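Local structure of serine protease inhibitor 1 (Coprinopsis cinerea, 3VWC) at residues A[84-89]-A[97-102]; A[104-109]-A[122-127]. The protein probably inhibits serine-type endopeptidases and folds as a beta-trefoil of the I66 inhibitor family. All blocks are in the same frame, centred on the assembly; numbering follows the deposited sequence.

Interaction 1 of 2, residues A[84-89]-A[97-102]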
loop_
_atom_site.group_PDB
_atom_site.type_symbol
_atom_site.label_atom_id
_atom_site.label_comp_id
_atom_site.label_asym_id
_atom_site.label_seq_id
_atom_site.Cartn_x
_atom_site.Cartn_y
_atom_site.Cartn_z
ATOM N N TRP A 84 7.946 5.992 -2.210
ATOM C CA TRP A 84 7.871 4.933 -1.155
ATOM C C TRP A 84 9.108 4.032 -1.171
ATOM O O TRP A 84 9.654 3.709 -2.258
ATOM C CB TRP A 84 6.640 4.044 -1.419
ATOM C CG TRP A 84 5.354 4.851 -1.419
ATOM C CD1 TRP A 84 4.774 5.447 -2.498
ATOM C CD2 TRP A 84 4.571 5.218 -0.277
ATOM N NE1 TRP A 84 3.640 6.132 -2.104
ATOM C CE2 TRP A 84 3.488 6.007 -0.746
ATOM C CE3 TRP A 84 4.664 4.932 1.103
ATOM C CZ2 TRP A 84 2.529 6.555 0.107
ATOM C CZ3 TRP A 84 3.683 5.491 1.975
ATOM C CH2 TRP A 84 2.600 6.261 1.446
ATOM N N ILE A 85 9.495 3.632 0.036
ATOM C CA ILE A 85 10.589 2.677 0.253
ATOM C C ILE A 85 9.891 1.330 0.473
ATOM O O ILE A 85 9.051 1.169 1.401
ATOM C CB ILE A 85 11.425 3.094 1.480
ATOM C CG1 ILE A 85 12.017 4.507 1.294
ATOM C CG2 ILE A 85 12.544 2.040 1.809
ATOM C CD1 ILE A 85 12.919 4.692 0.097
ATOM N N VAL A 86 10.155 0.396 -0.431
ATOM C CA VAL A 86 9.493 -0.888 -0.436
ATOM C C VAL A 86 10.533 -1.949 -0.072
ATOM O O VAL A 86 11.513 -2.124 -0.799
ATOM C CB VAL A 86 8.801 -1.184 -1.761
ATOM C CG1 VAL A 86 8.083 -2.522 -1.705
ATOM C CG2 VAL A 86 7.802 -0.033 -2.144
ATOM N N THR A 87 10.354 -2.595 1.086
ATOM C CA THR A 87 11.455 -3.418 1.595
ATOM C C THR A 87 10.961 -4.846 1.815
ATOM O O THR A 87 9.997 -5.058 2.578
ATOM C CB THR A 87 11.920 -2.859 2.947
ATOM O OG1 THR A 87 12.285 -1.462 2.814
ATOM C CG2 THR A 87 13.185 -3.594 3.403
ATOM N N HIS A 88 11.706 -5.828 1.315
ATOM C CA HIS A 88 11.410 -7.221 1.579
ATOM C C HIS A 88 11.573 -7.483 3.094
ATOM O O HIS A 88 12.573 -7.045 3.712
ATOM C CB HIS A 88 12.461 -8.112 0.901
ATOM C CG HIS A 88 12.102 -8.541 -0.481
ATOM N ND1 HIS A 88 11.305 -9.642 -0.730
ATOM C CD2 HIS A 88 12.504 -8.084 -1.689
ATOM C CE1 HIS A 88 11.198 -9.814 -2.036
ATOM N NE2 HIS A 88 11.922 -8.888 -2.639
ATOM N N GLN A 89 10.653 -8.263 3.641
ATOM C CA GLN A 89 10.783 -8.801 5.009
ATOM C C GLN A 89 10.698 -10.317 4.932
ATOM O O GLN A 89 9.675 -10.914 5.257
ATOM C CB GLN A 89 9.708 -8.240 5.952
ATOM C CG GLN A 89 9.623 -6.701 5.918
ATOM C CD GLN A 89 10.877 -6.028 6.476
ATOM O OE1 GLN A 89 11.711 -6.660 7.164
ATOM N NE2 GLN A 89 11.044 -4.723 6.161
ATOM N N PHE A 97 6.411 -7.498 2.184
ATOM C CA PHE A 97 7.097 -6.198 2.198
ATOM C C PHE A 97 6.502 -5.296 3.252
ATOM O O PHE A 97 5.290 -5.360 3.523
ATOM C CB PHE A 97 6.891 -5.505 0.826
ATOM C CG PHE A 97 7.548 -6.243 -0.314
ATOM C CD1 PHE A 97 6.888 -7.302 -0.950
ATOM C CD2 PHE A 97 8.843 -5.912 -0.707
ATOM C CE1 PHE A 97 7.534 -8.039 -1.955
ATOM C CE2 PHE A 97 9.406 -6.543 -1.846
ATOM C CZ PHE A 97 8.774 -7.609 -2.434
ATOM N N THR A 98 7.300 -4.329 3.705
ATOM C CA THR A 98 6.763 -3.065 4.263
ATOM C C THR A 98 6.843 -1.971 3.199
ATOM O O THR A 98 7.638 -2.047 2.250
ATOM C CB THR A 98 7.570 -2.600 5.503
ATOM O OG1 THR A 98 8.969 -2.590 5.151
ATOM C CG2 THR A 98 7.372 -3.630 6.634
ATOM N N VAL A 99 5.984 -0.953 3.358
ATOM C CA VAL A 99 5.918 0.170 2.405
ATOM C C VAL A 99 5.965 1.434 3.237
ATOM O O VAL A 99 5.001 1.730 3.969
ATOM C CB VAL A 99 4.608 0.132 1.560
ATOM C CG1 VAL A 99 4.631 1.271 0.560
ATOM C CG2 VAL A 99 4.482 -1.198 0.874
ATOM N N VAL A 100 7.096 2.177 3.185
ATOM C CA VAL A 100 7.322 3.321 4.060
ATOM C C VAL A 100 7.584 4.590 3.243
ATOM O O VAL A 100 8.316 4.574 2.278
ATOM C CB VAL A 100 8.525 3.080 5.024
ATOM C CG1 VAL A 100 8.752 4.298 5.914
ATOM C CG2 VAL A 100 8.177 1.910 5.937
ATOM N N ASN A 101 6.889 5.676 3.566
ATOM C CA ASN A 101 7.052 6.870 2.721
ATOM C C ASN A 101 8.507 7.373 2.821
ATOM O O ASN A 101 8.997 7.578 3.936
ATOM C CB ASN A 101 6.056 7.971 3.147
ATOM C CG ASN A 101 5.867 8.992 2.072
ATOM O OD1 ASN A 101 4.970 8.872 1.207
ATOM N ND2 ASN A 101 6.601 10.084 2.205
ATOM N N ALA A 102 9.087 7.722 1.675
ATOM C CA ALA A 102 10.485 8.183 1.620
ATOM C C ALA A 102 10.719 9.537 2.304
ATOM O O ALA A 102 11.818 9.791 2.831
ATOM C CB ALA A 102 10.960 8.233 0.189
HETATM O O HOH W 1 9.923 -0.317 3.636
#
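F97 and H88 lie across from each other near one end of two antiparallel strands, as a non-hydrogen-bonded pair, and the F97 ring meets both V86 and H88. Its CB lies beside the carbonyl O of T87 and near V86 CG1. Farther out, CD2 comes 3.6 Å from V86 CG1 and also meets the backbone at T87 C and H88 N. CE2 then sits over the centre of the imidazole of H88, 3.4 Å above its plane, while CZ approaches CE1 and NE2 of the same ring. The side chains of F97 and H88 run side by side in the same direction, but the planes of the H88 and F97 rings are inclined at 43°, so the aromatic pair remains oblique.

Between 84-88 and 97-101 the backbone bonds form in reciprocal pairs, I85 with V100 and T87 with T98. The shortest, from I85 N to V100 O, is 2.7 Å and nearly straight (175°). On the face carrying I85, T87, T98 and V100, T98 has OG1 between its own backbone N and carbonyl carbon (chi1 51°). There OG1 accepts a 3.1 Å bond from Q89 NE2, which approaches with the hydroxyl close to the Q89 amide plane. A water joins this hydroxyl to T87 OG1 and donates to I85 O at 2.8 Å, so the I85 carbonyl receives both V100 N and the water.

On the face carrying V86 and V99, W84 CE3 packs 3.7 Å from V99 CG1, and CE3 and CZ3 of the indole lie against N101 N. W84 NE1 turns to the carbonyl of V64, while F97 meets F143 edge-to-face. The whole is a twisted beta hairpin of the beta-trefoil fold, the face with V86 and V99 apolar, and T87 and T98 of the other joined by a water.

Interaction 2 of 2, residues A[104-109]-A[122-127]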
loop_
_atom_site.group_PDB
_atom_site.type_symbol
_atom_site.label_atom_id
_atom_site.label_comp_id
_atom_site.label_asym_id
_atom_site.label_seq_id
_atom_site.Cartn_x
_atom_site.Cartn_y
_atom_site.Cartn_z
ATOM N N THR A 104 8.058 11.236 4.507
ATOM C CA THR A 104 7.403 11.405 5.795
ATOM C C THR A 104 7.820 10.361 6.834
ATOM O O THR A 104 7.571 10.535 8.025
ATOM C CB THR A 104 5.873 11.380 5.682
ATOM O OG1 THR A 104 5.457 10.043 5.335
ATOM C CG2 THR A 104 5.376 12.344 4.600
ATOM N N GLU A 105 8.367 9.244 6.354
ATOM C CA GLU A 105 8.797 8.130 7.173
ATOM C C GLU A 105 7.660 7.357 7.843
ATOM O O GLU A 105 7.888 6.561 8.759
ATOM C CB GLU A 105 9.900 8.539 8.174
ATOM C CG GLU A 105 11.062 9.214 7.469
ATOM C CD GLU A 105 12.184 9.577 8.408
ATOM O OE1 GLU A 105 11.977 9.523 9.647
ATOM O OE2 GLU A 105 13.272 9.909 7.894
ATOM N N HIS A 106 6.441 7.546 7.320
ATOM C CA HIS A 106 5.271 6.834 7.834
ATOM C C HIS A 106 4.892 5.802 6.791
ATOM O O HIS A 106 5.029 6.028 5.587
ATOM C CB HIS A 106 4.130 7.818 8.020
ATOM C CG HIS A 106 4.361 8.796 9.119
ATOM N ND1 HIS A 106 3.416 9.728 9.501
ATOM C CD2 HIS A 106 5.426 8.978 9.929
ATOM C CE1 HIS A 106 3.898 10.447 10.502
ATOM N NE2 HIS A 106 5.108 9.998 10.798
ATOM N N GLY A 107 4.432 4.621 7.237
ATOM C CA GLY A 107 4.251 3.498 6.335
ATOM C C GLY A 107 2.790 3.023 6.270
ATOM O O GLY A 107 1.971 3.418 7.108
ATOM N N TRP A 108 2.505 2.113 5.339
ATOM C CA TRP A 108 1.145 1.612 5.165
ATOM C C TRP A 108 0.789 0.767 6.393
ATOM O O TRP A 108 1.564 -0.149 6.777
ATOM C CB TRP A 108 1.036 0.766 3.924
ATOM C CG TRP A 108 1.184 1.449 2.583
ATOM C CD1 TRP A 108 1.618 2.732 2.331
ATOM C CD2 TRP A 108 0.935 0.840 1.347
ATOM N NE1 TRP A 108 1.610 2.959 0.979
ATOM C CE2 TRP A 108 1.238 1.802 0.342
ATOM C CE3 TRP A 108 0.519 -0.463 0.960
ATOM C CZ2 TRP A 108 1.123 1.496 -1.025
ATOM C CZ3 TRP A 108 0.383 -0.754 -0.421
ATOM C CH2 TRP A 108 0.672 0.240 -1.392
ATOM N N VAL A 109 -0.437 0.946 6.868
ATOM C CA VAL A 109 -0.954 0.157 7.990
ATOM C C VAL A 109 -2.441 -0.192 7.764
ATOM O O VAL A 109 -3.287 0.673 7.438
ATOM C CB VAL A 109 -0.851 0.927 9.343
ATOM C CG1 VAL A 109 -1.457 0.119 10.487
ATOM C CG2 VAL A 109 0.612 1.250 9.651
ATOM N N VAL A 122 -1.620 5.518 6.980
ATOM C CA VAL A 122 -0.189 5.773 6.864
ATOM C C VAL A 122 0.331 6.364 8.141
ATOM O O VAL A 122 -0.053 7.454 8.537
ATOM C CB VAL A 122 0.123 6.701 5.683
ATOM C CG1 VAL A 122 1.629 6.853 5.503
ATOM C CG2 VAL A 122 -0.527 6.202 4.378
ATOM N N ARG A 123 1.179 5.606 8.837
ATOM C CA ARG A 123 1.563 5.921 10.242
ATOM C C ARG A 123 3.015 5.521 10.461
ATOM O O ARG A 123 3.494 4.603 9.814
ATOM C CB ARG A 123 0.784 5.008 11.225
ATOM C CG ARG A 123 -0.722 5.057 11.212
ATOM C CD ARG A 123 -1.182 4.357 12.494
ATOM N NE ARG A 123 -2.388 3.556 12.336
ATOM C CZ ARG A 123 -2.722 2.542 13.143
ATOM N NH1 ARG A 123 -1.942 2.211 14.165
ATOM N NH2 ARG A 123 -3.859 1.880 12.966
ATOM N N PRO A 124 3.661 6.048 11.518
ATOM C CA PRO A 124 4.976 5.470 11.846
ATOM C C PRO A 124 4.856 3.960 12.072
ATOM O O PRO A 124 3.981 3.531 12.827
ATOM C CB PRO A 124 5.351 6.142 13.178
ATOM C CG PRO A 124 4.470 7.317 13.306
ATOM C CD PRO A 124 3.246 7.114 12.453
ATOM N N LEU A 125 5.772 3.169 11.514
ATOM C CA LEU A 125 5.706 1.722 11.740
ATOM C C LEU A 125 6.315 1.348 13.066
ATOM O O LEU A 125 7.337 1.952 13.499
ATOM C CB LEU A 125 6.413 0.950 10.644
ATOM C CG LEU A 125 5.840 1.114 9.221
ATOM C CD1 LEU A 125 6.419 0.030 8.344
ATOM C CD2 LEU A 125 4.267 0.997 9.276
ATOM N N ILE A 126 5.740 0.326 13.671
ATOM C CA ILE A 126 6.324 -0.267 14.881
ATOM C C ILE A 126 6.758 -1.695 14.597
ATOM O O ILE A 126 6.283 -2.330 13.641
ATOM C CB ILE A 126 5.369 -0.233 16.075
ATOM C CG1 ILE A 126 4.099 -1.060 15.831
ATOM C CG2 ILE A 126 5.019 1.261 16.417
ATOM C CD1 ILE A 126 3.176 -1.123 17.069
ATOM N N ALA A 127 7.668 -2.219 15.424
ATOM C CA ALA A 127 8.132 -3.583 15.235
ATOM C C ALA A 127 8.712 -4.045 16.558
ATOM O O ALA A 127 9.081 -3.214 17.400
ATOM C CB ALA A 127 9.185 -3.641 14.131
HETATM O O HOH W 2 7.582 4.106 9.481
HETATM O O HOH W 3 1.178 9.849 7.962
#
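H106 meets P124 because its chi1 of -69° sets CG beside the backbone N, and chi2 then turns the imidazole so that its face meets the proline. V109 has CG1 anti to its backbone N, from where this methyl reaches the guanidinium of R123. In the first pair, P124 CD stands 3.7 Å from the centroid of the H106 ring and only 4° off its normal, a CH-pi contact over the centre of the face. A water in the ring plane joins H106 ND1 to V122 O, 2.8 Å from that carbonyl, and helps fix the rotation of the imidazole. In the second pair, V109 CG1 lies over the centre of the guanidinium, 3.8 Å from R123 CZ, and the two side chains cross at about a right angle. R123 NH2 also forms a salt bridge with E121.

G107 and R123 exchange two backbone bonds. G107 N donates to R123 O at 2.7 Å, approaching from well above the carbonyl plane (50° out of it), while R123 N returns a bond to G107 O. L125 fills the side of G107 on which a CB would stand, its CG 4.1 Å and its CD2 3.9 Å from G107 CA; the CD2 methyl also packs against V109 CG2 at 3.7 Å. Beyond the paired strands a second water spans the gap from E105 O to L125 N.

This short hairpin, 107-109 with 121-123, lies beside the larger sheet of the trefoil. W108 and V122 share one face of it and both touch L71 of strand 70-73, while L125 leans on T98 and V100 of strand 96-101.

Interactions 1 and 2 follow one another along the chain, with centres about 9 Å apart, and illustrate how successive hairpins of a trefoil become one packed unit. Probable backbone hydrogen bonds join them, N101 N to H106 O at 2.8 Å and W108 N to V99 O at 2.9 Å, so that 97-102 serves both hairpins. Side chains add to this on two fronts: the indoles of W84 and W108 meet edge-to-face, with W84 CZ3 3.4 Å from W108 NE1, and V100 CG2 packs 3.5 Å from L125 CD1. No protease is bound in this single-chain assembly, and both contacts are internal to its fold.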